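Local coordinates for protein branched-chain alpha-ketoacid decarboxylase (Lactococcus lactis, PDB 2VBF) that probably decarboxylates branched-chain and aromatic alpha-keto acids to aldehydes, using thiamine diphosphate and a magnesium ion, at residues Asp380-Ala385 with Leu547-Glu552. Sequence-based numbering, arbitrary orientation.
Sequences DRLWQA and LVLEKE
Leu382 reaches from helix 379-389 to Leu547, near the end of strand 542-548, and to Leu549 just past it, and the contact is made entirely by methyl groups. CD1 of Leu547 sits across the fork of Leu382, 4.0 Å from Leu382 CD1 and equally 4.0 Å from Leu382 CD2, so that one methyl of the strand residue meets both branches of the helix residue. The two side chains run at a slant to each other. With CG anti to the backbone N (chi1 171°), Leu382 extends its fork from the helix to the strand, whereas in Leu547 it is the carbonyl carbon that CG opposes (chi1 -55°). Leu549, two residues further on, touches more loosely, its CD1 lying 4.5 Å from Leu382 CD2. That same CD2 also rests 3.7 Å above the plane of the Trp383 ring, displaced toward the rim, so it lies between the indole and the leucines of 547-552. The helix and strand backbones stay well apart, with 9.7 Å between the CA atoms of Leu382 and Leu547, and the leucine side chains bridge the interval, with Phe528 of helix 525-537 touching both Leu382 and Leu547. Ile477 of the neighbouring strand 473-478 lies against Trp383 and Leu549. All three leucines are buried. The Leu549 side chain is about 4 Å from that of Asn479, a ligand of the magnesium ion, and about 8 Å from bound thiamine diphosphate. Such apolar docking of a helix against a parallel sheet is characteristic of the alpha/beta C-terminal thiamine diphosphate-binding domain, here at the carboxyl end of strand 542-548, next to the edge strand 517-522.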
loop_
_atom_site.group_PDB
_atom_site.type_symbol
_atom_site.label_atom_id
_atom_site.label_comp_id
_atom_site.label_asym_id
_atom_site.label_seq_id
_atom_site.Cartn_x
_atom_site.Cartn_y
_atom_site.Cartn_z
ATOM N N ASP A 380 -10.860 15.734 26.059
ATOM C CA ASP A 380 -10.054 16.733 26.773
ATOM C C ASP A 380 -9.424 16.180 28.058
ATOM O O ASP A 380 -8.238 16.403 28.318
ATOM C CB ASP A 380 -10.878 17.990 27.053
ATOM C CG ASP A 380 -11.198 18.767 25.785
ATOM O OD1 ASP A 380 -10.401 18.709 24.816
ATOM O OD2 ASP A 380 -12.250 19.434 25.750
ATOM N N ARG A 381 -10.208 15.435 28.837
ATOM C CA ARG A 381 -9.699 14.791 30.050
ATOM C C ARG A 381 -8.678 13.695 29.758
ATOM O O ARG A 381 -7.722 13.516 30.516
ATOM C CB ARG A 381 -10.859 14.226 30.886
ATOM C CG ARG A 381 -11.805 15.300 31.413
ATOM C CD ARG A 381 -11.227 16.024 32.627
ATOM N NE ARG A 381 -11.144 15.140 33.786
ATOM C CZ ARG A 381 -10.614 15.479 34.954
ATOM N NH1 ARG A 381 -10.090 16.684 35.130
ATOM N NH2 ARG A 381 -10.594 14.600 35.944
ATOM N N LEU A 382 -8.883 12.952 28.665
ATOM C CA LEU A 382 -7.940 11.924 28.258
ATOM C C LEU A 382 -6.539 12.509 28.110
ATOM O O LEU A 382 -5.576 11.949 28.643
ATOM C CB LEU A 382 -8.367 11.263 26.938
ATOM C CG LEU A 382 -7.371 10.302 26.280
ATOM C CD1 LEU A 382 -6.977 9.136 27.179
ATOM C CD2 LEU A 382 -7.930 9.754 24.962
ATOM N N TRP A 383 -6.419 13.626 27.390
ATOM C CA TRP A 383 -5.072 14.164 27.096
ATOM C C TRP A 383 -4.458 14.811 28.339
ATOM O O TRP A 383 -3.246 14.788 28.498
ATOM C CB TRP A 383 -5.067 15.075 25.859
ATOM C CG TRP A 383 -5.657 14.336 24.712
ATOM C CD1 TRP A 383 -6.827 14.614 24.087
ATOM C CD2 TRP A 383 -5.176 13.110 24.146
ATOM N NE1 TRP A 383 -7.091 13.661 23.132
ATOM C CE2 TRP A 383 -6.095 12.726 23.148
ATOM C CE3 TRP A 383 -4.050 12.304 24.374
ATOM C CZ2 TRP A 383 -5.923 11.582 22.375
ATOM C CZ3 TRP A 383 -3.879 11.158 23.600
ATOM C CH2 TRP A 383 -4.811 10.812 22.611
ATOM N N GLN A 384 -5.303 15.357 29.217
ATOM C CA GLN A 384 -4.846 15.846 30.530
ATOM C C GLN A 384 -4.246 14.689 31.326
ATOM O O GLN A 384 -3.171 14.814 31.929
ATOM C CB GLN A 384 -6.013 16.472 31.303
ATOM C CG GLN A 384 -5.599 17.240 32.564
ATOM C CD GLN A 384 -6.771 17.583 33.461
ATOM O OE1 GLN A 384 -7.926 17.511 33.049
ATOM N NE2 GLN A 384 -6.477 17.943 34.707
ATOM N N ALA A 385 -4.938 13.552 31.316
ATOM C CA ALA A 385 -4.466 12.346 31.983
ATOM C C ALA A 385 -3.145 11.834 31.407
ATOM O O ALA A 385 -2.232 11.497 32.157
ATOM C CB ALA A 385 -5.527 11.255 31.920
ATOM N N LEU A 547 -9.787 2.099 24.197
ATOM C CA LEU A 547 -10.473 3.230 24.835
ATOM C C LEU A 547 -11.783 3.473 24.114
ATOM O O LEU A 547 -11.802 3.598 22.887
ATOM C CB LEU A 547 -9.624 4.502 24.770
ATOM C CG LEU A 547 -8.204 4.412 25.335
ATOM C CD1 LEU A 547 -7.494 5.751 25.156
ATOM C CD2 LEU A 547 -8.216 3.988 26.816
ATOM N N VAL A 548 -12.884 3.551 24.865
ATOM C CA VAL A 548 -14.173 3.867 24.268
ATOM C C VAL A 548 -14.510 5.343 24.495
ATOM O O VAL A 548 -14.549 5.826 25.634
ATOM C CB VAL A 548 -15.309 2.951 24.796
ATOM C CG1 VAL A 548 -16.618 3.292 24.091
ATOM C CG2 VAL A 548 -14.948 1.485 24.579
ATOM N N LEU A 549 -14.740 6.058 23.398
ATOM C CA LEU A 549 -15.104 7.464 23.432
ATOM C C LEU A 549 -16.219 7.736 22.429
ATOM O O LEU A 549 -16.418 6.964 21.487
ATOM C CB LEU A 549 -13.882 8.342 23.140
ATOM C CG LEU A 549 -12.925 8.470 24.338
ATOM C CD1 LEU A 549 -11.750 7.502 24.217
ATOM C CD2 LEU A 549 -12.451 9.901 24.532
ATOM N N GLU A 550 -16.960 8.820 22.641
ATOM C CA GLU A 550 -18.101 9.140 21.786
ATOM C C GLU A 550 -17.640 9.676 20.436
ATOM O O GLU A 550 -16.656 10.404 20.348
ATOM C CB GLU A 550 -19.026 10.155 22.463
ATOM C CG GLU A 550 -19.612 9.682 23.790
ATOM C CD GLU A 550 -20.508 8.462 23.646
ATOM O OE1 GLU A 550 -21.186 8.328 22.604
ATOM O OE2 GLU A 550 -20.539 7.631 24.583
ATOM N N LYS A 551 -18.360 9.315 19.380
ATOM C CA LYS A 551 -18.002 9.765 18.035
ATOM C C LYS A 551 -18.047 11.289 17.873
ATOM O O LYS A 551 -17.305 11.855 17.068
ATOM C CB LYS A 551 -18.893 9.086 16.991
ATOM C CG LYS A 551 -20.332 9.516 16.955
ATOM C CD LYS A 551 -21.076 8.847 15.791
ATOM C CE LYS A 551 -21.092 7.336 15.948
ATOM N NZ LYS A 551 -21.875 6.663 14.895
ATOM N N GLU A 552 -18.907 11.946 18.655
ATOM C CA GLU A 552 -19.089 13.401 18.591
ATOM C C GLU A 552 -18.029 14.167 19.374
ATOM O O GLU A 552 -17.944 15.392 19.277
ATOM C CB GLU A 552 -20.460 13.798 19.140
ATOM C CG GLU A 552 -21.632 13.165 18.404
ATOM C CD GLU A 552 -22.052 11.804 18.942
ATOM O OE1 GLU A 552 -21.425 11.275 19.893
ATOM O OE2 GLU A 552 -23.032 11.260 18.398
#